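PDB 5JJP: nonribosomal peptide synthase from Streptomyces sp. MJ635-86F5, which probably uses ATP to adenylate aliphatic beta-amino acids, activating them for nonribosomal peptide assembly. Local coordinates for residues Ala99-Leu102 / Ala103-Leu107; Pro113-Pro116 / Glu117-Val120; Val198-His201 / Arg202-Ile205. All coordinates share one frame; numbering follows the deposited sequence.

Contact 1: residues Ala99-Leu102 / Ala103-Leu107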
loop_
_atom_site.group_PDB
_atom_site.type_symbol
_atom_site.label_atom_id
_atom_site.label_comp_id
_atom_site.label_asym_id
_atom_site.label_seq_id
_atom_site.Cartn_x
_atom_site.Cartn_y
_atom_site.Cartn_z
ATOM N N ALA A 99 3.664 2.780 -13.652
ATOM C CA ALA A 99 4.974 2.853 -14.320
ATOM C C ALA A 99 5.851 3.963 -13.667
ATOM O O ALA A 99 7.029 3.762 -13.408
ATOM C CB ALA A 99 4.815 3.121 -15.788
ATOM N N ALA A 100 5.260 5.118 -13.407
ATOM C CA ALA A 100 5.996 6.239 -12.739
ATOM C C ALA A 100 6.555 5.890 -11.376
ATOM O O ALA A 100 7.758 6.194 -11.088
ATOM C CB ALA A 100 5.116 7.429 -12.583
ATOM N N PHE A 101 5.759 5.195 -10.550
ATOM C CA PHE A 101 6.276 4.875 -9.217
ATOM C C PHE A 101 7.308 3.772 -9.270
ATOM O O PHE A 101 8.309 3.833 -8.554
ATOM C CB PHE A 101 5.193 4.750 -8.135
ATOM C CG PHE A 101 4.431 3.455 -8.101
ATOM C CD1 PHE A 101 3.041 3.482 -8.144
ATOM C CD2 PHE A 101 5.064 2.256 -7.825
ATOM C CE1 PHE A 101 2.313 2.328 -8.076
ATOM C CE2 PHE A 101 4.342 1.100 -7.695
ATOM C CZ PHE A 101 2.960 1.139 -7.822
ATOM N N LEU A 102 7.146 2.848 -10.217
ATOM C CA LEU A 102 8.166 1.881 -10.476
ATOM C C LEU A 102 9.472 2.550 -10.974
ATOM O O LEU A 102 10.595 2.099 -10.640
ATOM C CB LEU A 102 7.671 0.814 -11.479
ATOM C CG LEU A 102 6.610 -0.143 -10.992
ATOM C CD1 LEU A 102 6.149 -1.058 -12.134
ATOM C CD2 LEU A 102 7.117 -0.984 -9.842
ATOM N N ALA A 103 9.344 3.545 -11.831
ATOM C CA ALA A 103 10.530 4.219 -12.307
ATOM C C ALA A 103 11.234 4.888 -11.103
ATOM O O ALA A 103 12.433 4.730 -10.926
ATOM C CB ALA A 103 10.179 5.252 -13.359
ATOM N N CYS A 104 10.473 5.563 -10.245
ATOM C CA CYS A 104 11.068 6.173 -9.048
ATOM C C CYS A 104 11.786 5.138 -8.167
ATOM O O CYS A 104 12.890 5.410 -7.685
ATOM C CB CYS A 104 10.020 6.905 -8.212
ATOM S SG CYS A 104 9.303 8.369 -9.035
ATOM N N PHE A 105 11.138 3.989 -7.932
ATOM C CA PHE A 105 11.794 2.920 -7.172
ATOM C C PHE A 105 13.151 2.577 -7.771
ATOM O O PHE A 105 14.127 2.428 -7.006
ATOM C CB PHE A 105 11.006 1.618 -7.172
ATOM C CG PHE A 105 9.738 1.622 -6.343
ATOM C CD1 PHE A 105 9.601 2.401 -5.205
ATOM C CD2 PHE A 105 8.705 0.747 -6.680
ATOM C CE1 PHE A 105 8.481 2.309 -4.421
ATOM C CE2 PHE A 105 7.574 0.672 -5.911
ATOM C CZ PHE A 105 7.449 1.438 -4.779
ATOM N N SER A 106 13.203 2.397 -9.093
ATOM C CA SER A 106 14.425 1.947 -9.789
ATOM C C SER A 106 15.562 2.966 -9.664
ATOM O O SER A 106 16.743 2.580 -9.613
ATOM C CB SER A 106 14.164 1.597 -11.268
ATOM O OG SER A 106 13.869 2.783 -12.000
ATOM N N LEU A 107 15.226 4.248 -9.615
ATOM C CA LEU A 107 16.191 5.363 -9.532
ATOM C C LEU A 107 16.510 5.712 -8.085
ATOM O O LEU A 107 17.380 6.489 -7.835
ATOM C CB LEU A 107 15.596 6.595 -10.229
ATOM C CG LEU A 107 15.396 6.450 -11.765
ATOM C CD1 LEU A 107 14.814 7.680 -12.437
ATOM C CD2 LEU A 107 16.715 6.067 -12.435
#
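Phe101 and Phe105 run alongside each other on one flank of the helix, one turn apart. Their rings meet through CD2 of Phe101 and CE2 of Phe105, 3.5 Å apart. The planes are inclined at 67° in an oblique pair, with the ring centroids 5.5 Å apart. The two first torsions differ. In Phe101, CG lies between the backbone N and the carbonyl carbon (chi1 79°), a setting aromatic residues seldom take within a helix. In Phe105, CG stands beside the backbone N and opposite the carbonyl carbon (chi1 -72°). This swings the Phe105 ring back toward the preceding turn. One of its faces then lies against the carbonyl oxygen of Phe101, which is 3.4 Å from Phe105 CG and offset toward the rim. The same oxygen accepts the backbone N-H of Phe105 at 2.9 Å. Leu102 takes another side of this ring: its CD2 methyl comes to the edge, near the plane, 3.9 Å from CD2 of Phe105.

All this belongs to helix 95-107, the crossover helix of the beta-alpha-beta unit between strands 87-90 and 111-114. Phe101 packs on Leu89 of the first strand. Phe105 also meets the ring of Phe111. Phe105 touches Leu31 and Leu102 touches Leu36, both of helix 31-37.

Near the end of the helix, Ser106 folds its hydroxyl back onto the backbone. Its OG donates to Ala103 O at 2.6 Å. Leu107 N donates to that oxygen too, at 3.1 Å.

Contact 2: residues Pro113-Pro116 / Glu117-Val120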
loop_
_atom_site.group_PDB
_atom_site.type_symbol
_atom_site.label_atom_id
_atom_site.label_comp_id
_atom_site.label_asym_id
_atom_site.label_seq_id
_atom_site.Cartn_x
_atom_site.Cartn_y
_atom_site.Cartn_z
ATOM N N PRO A 113 2.993 9.963 -2.680
ATOM C CA PRO A 113 1.842 9.884 -3.594
ATOM C C PRO A 113 0.739 10.837 -3.214
ATOM O O PRO A 113 0.393 10.967 -2.054
ATOM C CB PRO A 113 1.385 8.433 -3.450
ATOM C CG PRO A 113 1.740 8.104 -2.040
ATOM C CD PRO A 113 3.009 8.838 -1.722
ATOM N N THR A 114 0.191 11.499 -4.218
ATOM C CA THR A 114 -0.785 12.555 -4.007
ATOM C C THR A 114 -1.855 12.423 -5.095
ATOM O O THR A 114 -1.603 11.815 -6.144
ATOM C CB THR A 114 0.025 13.882 -4.026
ATOM O OG1 THR A 114 0.440 14.217 -2.685
ATOM C CG2 THR A 114 -0.695 14.970 -4.532
ATOM N N ILE A 115 -3.023 12.989 -4.882
ATOM C CA ILE A 115 -3.994 13.119 -5.967
ATOM C C ILE A 115 -4.344 14.569 -6.217
ATOM O O ILE A 115 -4.080 15.425 -5.349
ATOM C CB ILE A 115 -5.248 12.304 -5.703
ATOM C CG1 ILE A 115 -5.827 12.631 -4.317
ATOM C CG2 ILE A 115 -4.902 10.817 -5.787
ATOM C CD1 ILE A 115 -7.250 12.091 -4.114
ATOM N N PRO A 116 -4.875 14.858 -7.423
ATOM C CA PRO A 116 -5.265 16.229 -7.762
ATOM C C PRO A 116 -6.146 16.910 -6.712
ATOM O O PRO A 116 -6.010 18.122 -6.487
ATOM C CB PRO A 116 -6.021 16.064 -9.102
ATOM C CG PRO A 116 -5.380 14.852 -9.728
ATOM C CD PRO A 116 -5.063 13.941 -8.577
ATOM N N GLU A 117 -7.000 16.118 -6.057
ATOM C CA GLU A 117 -7.951 16.617 -5.069
ATOM C C GLU A 117 -7.329 16.836 -3.709
ATOM O O GLU A 117 -8.003 17.269 -2.785
ATOM C CB GLU A 117 -9.106 15.628 -4.952
ATOM C CG GLU A 117 -9.947 15.476 -6.234
ATOM C CD GLU A 117 -9.352 14.532 -7.272
ATOM O OE1 GLU A 117 -8.485 13.721 -6.944
ATOM O OE2 GLU A 117 -9.747 14.621 -8.452
ATOM N N THR A 118 -6.082 16.424 -3.532
ATOM C CA THR A 118 -5.394 16.681 -2.278
ATOM C C THR A 118 -5.335 18.224 -2.073
ATOM O O THR A 118 -4.810 18.951 -2.937
ATOM C CB THR A 118 -3.953 16.134 -2.300
ATOM O OG1 THR A 118 -3.950 14.710 -2.491
ATOM C CG2 THR A 118 -3.259 16.430 -0.968
ATOM N N PRO A 119 -5.850 18.714 -0.936
ATOM C CA PRO A 119 -5.878 20.152 -0.663
ATOM C C PRO A 119 -4.507 20.803 -0.768
ATOM O O PRO A 119 -3.516 20.299 -0.225
ATOM C CB PRO A 119 -6.382 20.228 0.778
ATOM C CG PRO A 119 -7.150 18.941 0.984
ATOM C CD PRO A 119 -6.314 17.933 0.233
ATOM N N VAL A 120 -4.464 21.922 -1.474
ATOM C CA VAL A 120 -3.239 22.646 -1.701
ATOM C C VAL A 120 -2.488 23.010 -0.362
ATOM O O VAL A 120 -1.265 22.997 -0.310
ATOM C CB VAL A 120 -3.541 23.871 -2.632
ATOM C CG1 VAL A 120 -4.346 24.916 -1.859
ATOM C CG2 VAL A 120 -2.270 24.535 -3.200
#
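Thr118 has OG1 beside its own backbone N and opposite the carbonyl carbon (chi1 -61°), which lets OG1 and N reach one acceptor, the carbonyl oxygen of Ile115. In Ile115 it is CG1 that lies between N and the carbonyl carbon (chi1 52°), and this carries CG1 over to the Thr118 hydroxyl.

The two bonds to Ile115 O are both 2.9 Å long, one from Thr118 N and one from Thr118 OG1. Both donors come from the same face of the carbonyl plane. The hydroxyl is only modestly tilted from that plane, while the amide sits well above it. Two bonds from one residue thus hold the carbonyl. Beside them, Ile115 CG1 packs against Thr118 OG1 at 3.3 Å, the two side chains crossing nearly at right angles. Thr114 adds its CG2 methyl from another side, 3.9 Å from OG1 of Thr118.

The arrangement is a type I beta turn from Ile115 to Thr118, with Pro116 and Glu117 at its corners. It links strand 111-114, an outer strand of its sheet, to helix 120-130, for which Pro119 is the N-cap. Thr118 O is bonded to Arg143, and Ile115 rests on Phe229 and Ser230.

The Glu117 side chain folds back over the start of the turn. Its carboxylate lies alongside the Pro116 ring, with OE1 3.8 Å from Pro116 CD. The same OE1 meets CD1 of Ile115 at 3.5 Å. These are van der Waals contacts with carbon, made on the solvent-exposed side of the turn, where Glu117 also touches a crystal neighbour.

Contact 3: residues Val198-His201 / Arg202-Ile205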
loop_
_atom_site.group_PDB
_atom_site.type_symbol
_atom_site.label_atom_id
_atom_site.label_comp_id
_atom_site.label_asym_id
_atom_site.label_seq_id
_atom_site.Cartn_x
_atom_site.Cartn_y
_atom_site.Cartn_z
ATOM N N VAL A 198 8.564 7.112 6.584
ATOM C CA VAL A 198 9.570 6.789 5.607
ATOM C C VAL A 198 9.649 5.268 5.525
ATOM O O VAL A 198 9.994 4.624 6.496
ATOM C CB VAL A 198 10.966 7.336 6.007
ATOM C CG1 VAL A 198 12.020 6.982 4.980
ATOM C CG2 VAL A 198 10.907 8.850 6.217
ATOM N N MET A 199 9.323 4.703 4.352
ATOM C CA MET A 199 9.385 3.234 4.185
ATOM C C MET A 199 10.533 2.832 3.273
ATOM O O MET A 199 10.613 3.304 2.158
ATOM C CB MET A 199 8.076 2.723 3.601
ATOM C CG MET A 199 7.933 1.225 3.656
ATOM S SD MET A 199 7.913 0.558 5.349
ATOM C CE MET A 199 6.331 1.243 5.879
ATOM N N SER A 200 11.407 1.953 3.733
ATOM C CA SER A 200 12.501 1.454 2.910
ATOM C C SER A 200 11.985 0.400 1.895
ATOM O O SER A 200 10.909 -0.166 2.050
ATOM C CB SER A 200 13.592 0.822 3.796
ATOM O OG SER A 200 13.228 -0.470 4.296
ATOM N N HIS A 201 12.810 0.098 0.905
ATOM C CA HIS A 201 12.547 -0.991 0.011
ATOM C C HIS A 201 12.461 -2.280 0.783
ATOM O O HIS A 201 11.586 -3.132 0.575
ATOM C CB HIS A 201 13.640 -1.085 -1.046
ATOM C CG HIS A 201 13.643 0.048 -2.009
ATOM N ND1 HIS A 201 13.027 -0.026 -3.241
ATOM C CD2 HIS A 201 14.188 1.285 -1.937
ATOM C CE1 HIS A 201 13.167 1.133 -3.872
ATOM N NE2 HIS A 201 13.891 1.934 -3.109
ATOM N N ARG A 202 13.490 -2.513 1.549
ATOM C CA ARG A 202 13.638 -3.744 2.298
ATOM C C ARG A 202 12.370 -4.004 3.095
ATOM O O ARG A 202 11.872 -5.131 3.150
ATOM C CB ARG A 202 14.873 -3.550 3.164
ATOM C CG ARG A 202 15.074 -4.484 4.318
ATOM C CD ARG A 202 16.392 -4.231 5.048
ATOM N NE ARG A 202 16.358 -3.117 5.980
ATOM C CZ ARG A 202 17.319 -2.876 6.895
ATOM N NH1 ARG A 202 18.368 -3.662 7.005
ATOM N NH2 ARG A 202 17.254 -1.818 7.695
ATOM N N ALA A 203 11.839 -2.961 3.732
ATOM C CA ALA A 203 10.732 -3.142 4.668
ATOM C C ALA A 203 9.485 -3.487 3.916
ATOM O O ALA A 203 8.709 -4.337 4.361
ATOM C CB ALA A 203 10.501 -1.913 5.509
ATOM N N ASN A 204 9.236 -2.785 2.828
ATOM C CA ASN A 204 8.022 -3.042 2.090
ATOM C C ASN A 204 8.083 -4.373 1.351
ATOM O O ASN A 204 7.104 -5.116 1.297
ATOM C CB ASN A 204 7.618 -1.875 1.176
ATOM C CG ASN A 204 6.145 -1.946 0.790
ATOM O OD1 ASN A 204 5.256 -2.137 1.664
ATOM N ND2 ASN A 204 5.883 -1.898 -0.473
ATOM N N ILE A 205 9.268 -4.724 0.881
ATOM C CA ILE A 205 9.485 -6.051 0.301
ATOM C C ILE A 205 9.195 -7.129 1.346
ATOM O O ILE A 205 8.565 -8.161 1.046
ATOM C CB ILE A 205 10.886 -6.167 -0.288
ATOM C CG1 ILE A 205 10.973 -5.372 -1.593
ATOM C CG2 ILE A 205 11.220 -7.618 -0.611
ATOM C CD1 ILE A 205 12.374 -5.119 -2.042
HETATM O O HOH W 1 14.091 -0.960 6.849
#
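Ser200 OG is gripped by the backbone N-H of Ala203 and by water 1. It accepts from Ala203 N at 2.9 Å, and it lies 2.7 Å from the water. This is an N-cap: Ser200 ends strand 196-200 and stands directly before helix 201-212, with its side chain replacing the helical carbonyl that Ala203 N lacks. In adenylate-forming enzymes a glycine-rich phosphate-binding loop precedes this strand. Residues 188-193, probably part of that loop, are not modelled.

The serine OG lies between its backbone N and carbonyl carbon (chi1 76°), the rotation that turns it toward the first helical turn. The Ala203 methyl packs against it, 3.3 Å from OG. Water 1 carries the polar link outward to Arg202. It sits in the plane of the guanidinium, at its edge, and accepts from Arg202 NE at 3.2 Å. A bend at the third torsion of Arg202 (chi3 80°) places NE there, while the end of the chain leads away to the surface.

Met199 points toward the helix. A bend at chi2 brings SD of Met199 to 3.6 Å from Ala203 CB, while Met199 CG lies against CB of Asn204, the two side chains crossing nearly at right angles. Met199 and Asn204 both touch Tyr183 of the neighbouring strand 181-186.

The His201 side chain sets off away from residues 202-205, and ND1 is bonded to Leu31 N. The backbone carbonyl oxygen of His201 faces the next turn. There Ile205 N donates to His201 O at 2.8 Å, nearly in line with the carbonyl bond, and Ile205 CG1 leans on the same oxygen at 3.2 Å.

The contacts follow one another along the chain within the AMP-binding region. Contact 1 and contact 2 belong to consecutive elements, helix 95-107 and the turn leaving strand 111-114. Their centres are 19 Å apart and their nearest atoms about 7 Å. Contact 3 lies where strand 196-200 of a separate three-stranded sheet passes into helix 201-212, but it touches contact 1: Phe105 O is 3.5 Å from His201 CE1. The centres of these two are 14 Å apart, and both reach Asn30 and Leu31. Contacts 2 and 3 do not touch, with centres 23 Å apart. Contact 3 is the one that follows the probable phosphate-binding loop closely in sequence.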